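Local coordinates for protein endoglucanase family 5 (Clostridium acetobutylicum ATCC 824, PDB 6PZ7) that probably hydrolyses internal beta-1,4-glucosidic bonds of cellulose and related plant polysaccharides as a broad-specificity family 5 endoglucanase, at residues Tyr95-Thr100 and His138-Thr143. Sequence-based numbering, arbitrary orientation.
Sequences YAILNT and HLIFQT. Unlike the reference sequence in segment 138-143: Q142 (reference Glu).
Four backbone hydrogen bonds, each 2.9 Å from N to O, join A96 and L98 to H138, I140 and Q142: A96 N to H138 O, I140 N to A96 O, L98 N to I140 O and Q142 N to L98 O. A96 thus bonds to the two residues flanking its register partner L139, and L98 to the two flanking F141, the pattern of parallel pairing. The short segment axes approach to 4.6 Å at 28°, a twist consistent with a barrel wall.

Strands 95-99 and 139-142 are the third and fourth of the eight-stranded TIM barrel of family 5 hydrolases, linked by helix 111-132 as a beta-alpha-beta unit. Apolar contacts alternate between the sheet faces. A96, L98, L139 and F141 share the face on which W125 of that helix meets the F141 ring; here L139 CD1 lies 3.9 Å from A96 CB. I97, I140 and Q142 share the other, where M16 touches both isoleucines.

At the N-terminal end, H138 CD2 sits over the centre of the Y95 ring, 3.5 Å above its plane, with the two rings inclined at 40°. I140 CD1 also touches this tyrosine, whose hydroxyl bonds to D15.

Side-chain polar bonds hold the opposite end. N99 ND2 donates to Q142 OE1 at 3.1 Å, with the acceptor in the asparagine amide plane but the donor well above the glutamine carbonyl plane. R57 NH2 also bonds to OE1, while N99 OD1 accepts from V60 N. T100 OG1 bonds to T143 O, 2.9 Å away; its chi1 of 70° sets OG1 between backbone N and carbonyl carbon.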
ATOM      1  N   TYR A  95      -6.369 -10.228  -6.428  1.00  7.61           N
ATOM      2  CA  TYR A  95      -6.832  -9.043  -5.718  1.00  6.71           C
ATOM      3  C   TYR A  95      -6.115  -7.821  -6.246  1.00  7.22           C
ATOM      4  O   TYR A  95      -4.919  -7.878  -6.551  1.00  7.60           O
ATOM      5  CB  TYR A  95      -6.565  -9.171  -4.197  1.00  8.32           C
ATOM      6  CG  TYR A  95      -7.483 -10.150  -3.527  1.00  8.39           C
ATOM      7  CD1 TYR A  95      -7.186 -11.515  -3.489  1.00  9.67           C
ATOM      8  CD2 TYR A  95      -8.659  -9.728  -2.933  1.00  8.74           C
ATOM      9  CE1 TYR A  95      -8.046 -12.417  -2.887  1.00 11.02           C
ATOM     10  CE2 TYR A  95      -9.536 -10.624  -2.337  1.00  9.99           C
ATOM     11  CZ  TYR A  95      -9.236 -11.970  -2.343  1.00 10.31           C
ATOM     12  OH  TYR A  95     -10.146 -12.829  -1.744  1.00 12.01           O
ATOM     13  N   ALA A  96      -6.849  -6.707  -6.354  1.00  7.19           N
ATOM     14  CA  ALA A  96      -6.309  -5.406  -6.709  1.00  6.90           C
ATOM     15  C   ALA A  96      -6.565  -4.471  -5.534  1.00  6.45           C
ATOM     16  O   ALA A  96      -7.694  -4.416  -5.027  1.00  7.74           O
ATOM     17  CB  ALA A  96      -6.983  -4.848  -7.967  1.00  7.64           C
ATOM     18  N   ILE A  97      -5.548  -3.723  -5.100  1.00  5.99           N
ATOM     19  CA  ILE A  97      -5.697  -2.656  -4.102  1.00  6.02           C
ATOM     20  C   ILE A  97      -5.581  -1.333  -4.831  1.00  6.55           C
ATOM     21  O   ILE A  97      -4.557  -1.067  -5.470  1.00  7.76           O
ATOM     22  CB  ILE A  97      -4.642  -2.752  -2.975  1.00  5.98           C
ATOM     23  CG1 ILE A  97      -4.703  -4.071  -2.216  1.00  7.57           C
ATOM     24  CG2 ILE A  97      -4.831  -1.549  -2.011  1.00  7.02           C
ATOM     25  CD1 ILE A  97      -3.435  -4.316  -1.397  1.00  7.48           C
ATOM     26  N   LEU A  98      -6.617  -0.507  -4.771  1.00  6.17           N
ATOM     27  CA  LEU A  98      -6.654   0.803  -5.410  1.00  5.82           C
ATOM     28  C   LEU A  98      -6.657   1.854  -4.314  1.00  5.17           C
ATOM     29  O   LEU A  98      -7.523   1.811  -3.430  1.00  6.41           O
ATOM     30  CB  LEU A  98      -7.914   0.912  -6.272  1.00  6.77           C
ATOM     31  CG  LEU A  98      -8.130   2.248  -6.953  1.00  6.68           C
ATOM     32  CD1 LEU A  98      -7.082   2.551  -7.982  1.00  9.28           C
ATOM     33  CD2 LEU A  98      -9.499   2.332  -7.592  1.00  8.72           C
ATOM     34  N   ASN A  99      -5.726   2.805  -4.378  1.00  6.27           N
ATOM     35  CA  ASN A  99      -5.600   3.788  -3.285  1.00  6.25           C
ATOM     36  C   ASN A  99      -5.671   5.230  -3.776  1.00  6.07           C
ATOM     37  O   ASN A  99      -5.915   5.523  -4.954  1.00  6.67           O
ATOM     38  CB  ASN A  99      -4.348   3.541  -2.436  1.00  6.12           C
ATOM     39  CG  ASN A  99      -3.064   4.018  -3.065  1.00  5.76           C
ATOM     40  OD1 ASN A  99      -3.066   4.615  -4.132  1.00  6.60           O
ATOM     41  ND2 ASN A  99      -1.940   3.787  -2.382  1.00  7.14           N
ATOM     42  N   THR A 100      -5.491   6.162  -2.812  1.00  6.34           N
ATOM     43  CA  THR A 100      -4.884   7.458  -3.084  1.00  5.92           C
ATOM     44  C   THR A 100      -3.448   7.402  -2.579  1.00  6.12           C
ATOM     45  O   THR A 100      -3.150   6.701  -1.609  1.00  6.59           O
ATOM     46  CB  THR A 100      -5.637   8.626  -2.433  1.00  6.23           C
ATOM     47  OG1 THR A 100      -5.499   8.612  -0.992  1.00  7.14           O
ATOM     48  CG2 THR A 100      -7.125   8.641  -2.785  1.00  7.70           C
ATOM     49  N   HIS A 138     -12.741  -8.848  -4.877  1.00  8.03           N
ATOM     50  CA  HIS A 138     -11.326  -8.855  -5.231  1.00  8.57           C
ATOM     51  C   HIS A 138     -10.758  -7.459  -5.421  1.00  7.51           C
ATOM     52  O   HIS A 138      -9.536  -7.309  -5.451  1.00  8.83           O
ATOM     53  CB  HIS A 138     -11.047  -9.718  -6.460  1.00  9.48           C
ATOM     54  CG  HIS A 138     -11.211 -11.175  -6.173  1.00 12.56           C
ATOM     55  ND1 HIS A 138     -12.437 -11.807  -6.230  1.00 16.04           N
ATOM     56  CD2 HIS A 138     -10.322 -12.099  -5.742  1.00 15.68           C
ATOM     57  CE1 HIS A 138     -12.285 -13.080  -5.901  1.00 19.56           C
ATOM     58  NE2 HIS A 138     -11.019 -13.279  -5.586  1.00 15.52           N
ATOM     59  N   LEU A 139     -11.587  -6.429  -5.582  1.00  7.38           N
ATOM     60  CA  LEU A 139     -11.118  -5.043  -5.598  1.00  7.20           C
ATOM     61  C   LEU A 139     -11.279  -4.466  -4.196  1.00  7.04           C
ATOM     62  O   LEU A 139     -12.388  -4.412  -3.651  1.00  7.33           O
ATOM     63  CB  LEU A 139     -11.889  -4.192  -6.610  1.00  7.23           C
ATOM     64  CG  LEU A 139     -11.450  -2.738  -6.674  1.00  7.14           C
ATOM     65  CD1 LEU A 139      -9.979  -2.566  -7.026  1.00  7.91           C
ATOM     66  CD2 LEU A 139     -12.338  -1.939  -7.657  1.00  8.30           C
ATOM     67  N   ILE A 140     -10.156  -4.081  -3.605  1.00  6.49           N
ATOM     68  CA  ILE A 140     -10.057  -3.486  -2.273  1.00  6.83           C
ATOM     69  C   ILE A 140      -9.693  -2.019  -2.453  1.00  6.84           C
ATOM     70  O   ILE A 140      -8.830  -1.686  -3.290  1.00  7.42           O
ATOM     71  CB  ILE A 140      -8.950  -4.224  -1.486  1.00  7.05           C
ATOM     72  CG1 ILE A 140      -9.369  -5.697  -1.259  1.00  9.19           C
ATOM     73  CG2 ILE A 140      -8.641  -3.530  -0.168  1.00  8.85           C
ATOM     74  CD1 ILE A 140      -8.267  -6.580  -0.733  1.00 10.56           C
ATOM     75  N   PHE A 141     -10.346  -1.133  -1.696  1.00  6.19           N
ATOM     76  CA  PHE A 141      -9.974   0.272  -1.672  1.00  6.46           C
ATOM     77  C   PHE A 141      -9.069   0.523  -0.476  1.00  6.57           C
ATOM     78  O   PHE A 141      -9.338   0.020   0.611  1.00  8.50           O
ATOM     79  CB  PHE A 141     -11.200   1.201  -1.571  1.00  6.93           C
ATOM     80  CG  PHE A 141     -12.121   1.207  -2.765  1.00  6.68           C
ATOM     81  CD1 PHE A 141     -11.748   0.773  -4.008  1.00  8.41           C
ATOM     82  CD2 PHE A 141     -13.402   1.675  -2.606  1.00  7.38           C
ATOM     83  CE1 PHE A 141     -12.652   0.795  -5.072  1.00  8.85           C
ATOM     84  CE2 PHE A 141     -14.314   1.675  -3.645  1.00  8.15           C
ATOM     85  CZ  PHE A 141     -13.936   1.283  -4.889  1.00  7.91           C
ATOM     86  N   GLN A 142      -8.032   1.339  -0.649  1.00  5.97           N
ATOM     87  CA  GLN A 142      -7.167   1.775   0.442  1.00  5.28           C
ATOM     88  C   GLN A 142      -7.324   3.300   0.495  1.00  5.20           C
ATOM     89  O   GLN A 142      -7.046   4.003  -0.480  1.00  6.28           O
ATOM     90  CB  GLN A 142      -5.743   1.346   0.162  1.00  5.69           C
ATOM     91  CG  GLN A 142      -4.709   1.921   1.092  1.00  6.15           C
ATOM     92  CD  GLN A 142      -3.289   1.657   0.599  1.00  6.87           C
ATOM     93  OE1 GLN A 142      -2.494   2.619   0.423  1.00  8.39           O
ATOM     94  NE2 GLN A 142      -2.959   0.459   0.387  1.00  6.04           N
ATOM     95  N   THR A 143      -7.812   3.813   1.613  1.00  5.25           N
ATOM     96  CA  THR A 143      -8.271   5.203   1.660  1.00  5.91           C
ATOM     97  C   THR A 143      -7.170   6.208   1.387  1.00  5.70           C
ATOM     98  O   THR A 143      -7.374   7.176   0.642  1.00  6.24           O
ATOM     99  CB  THR A 143      -8.915   5.468   3.026  1.00  5.86           C
ATOM    100  OG1 THR A 143      -7.964   5.146   4.027  1.00  6.48           O
ATOM    101  CG2 THR A 143     -10.206   4.682   3.215  1.00  7.18           C
TER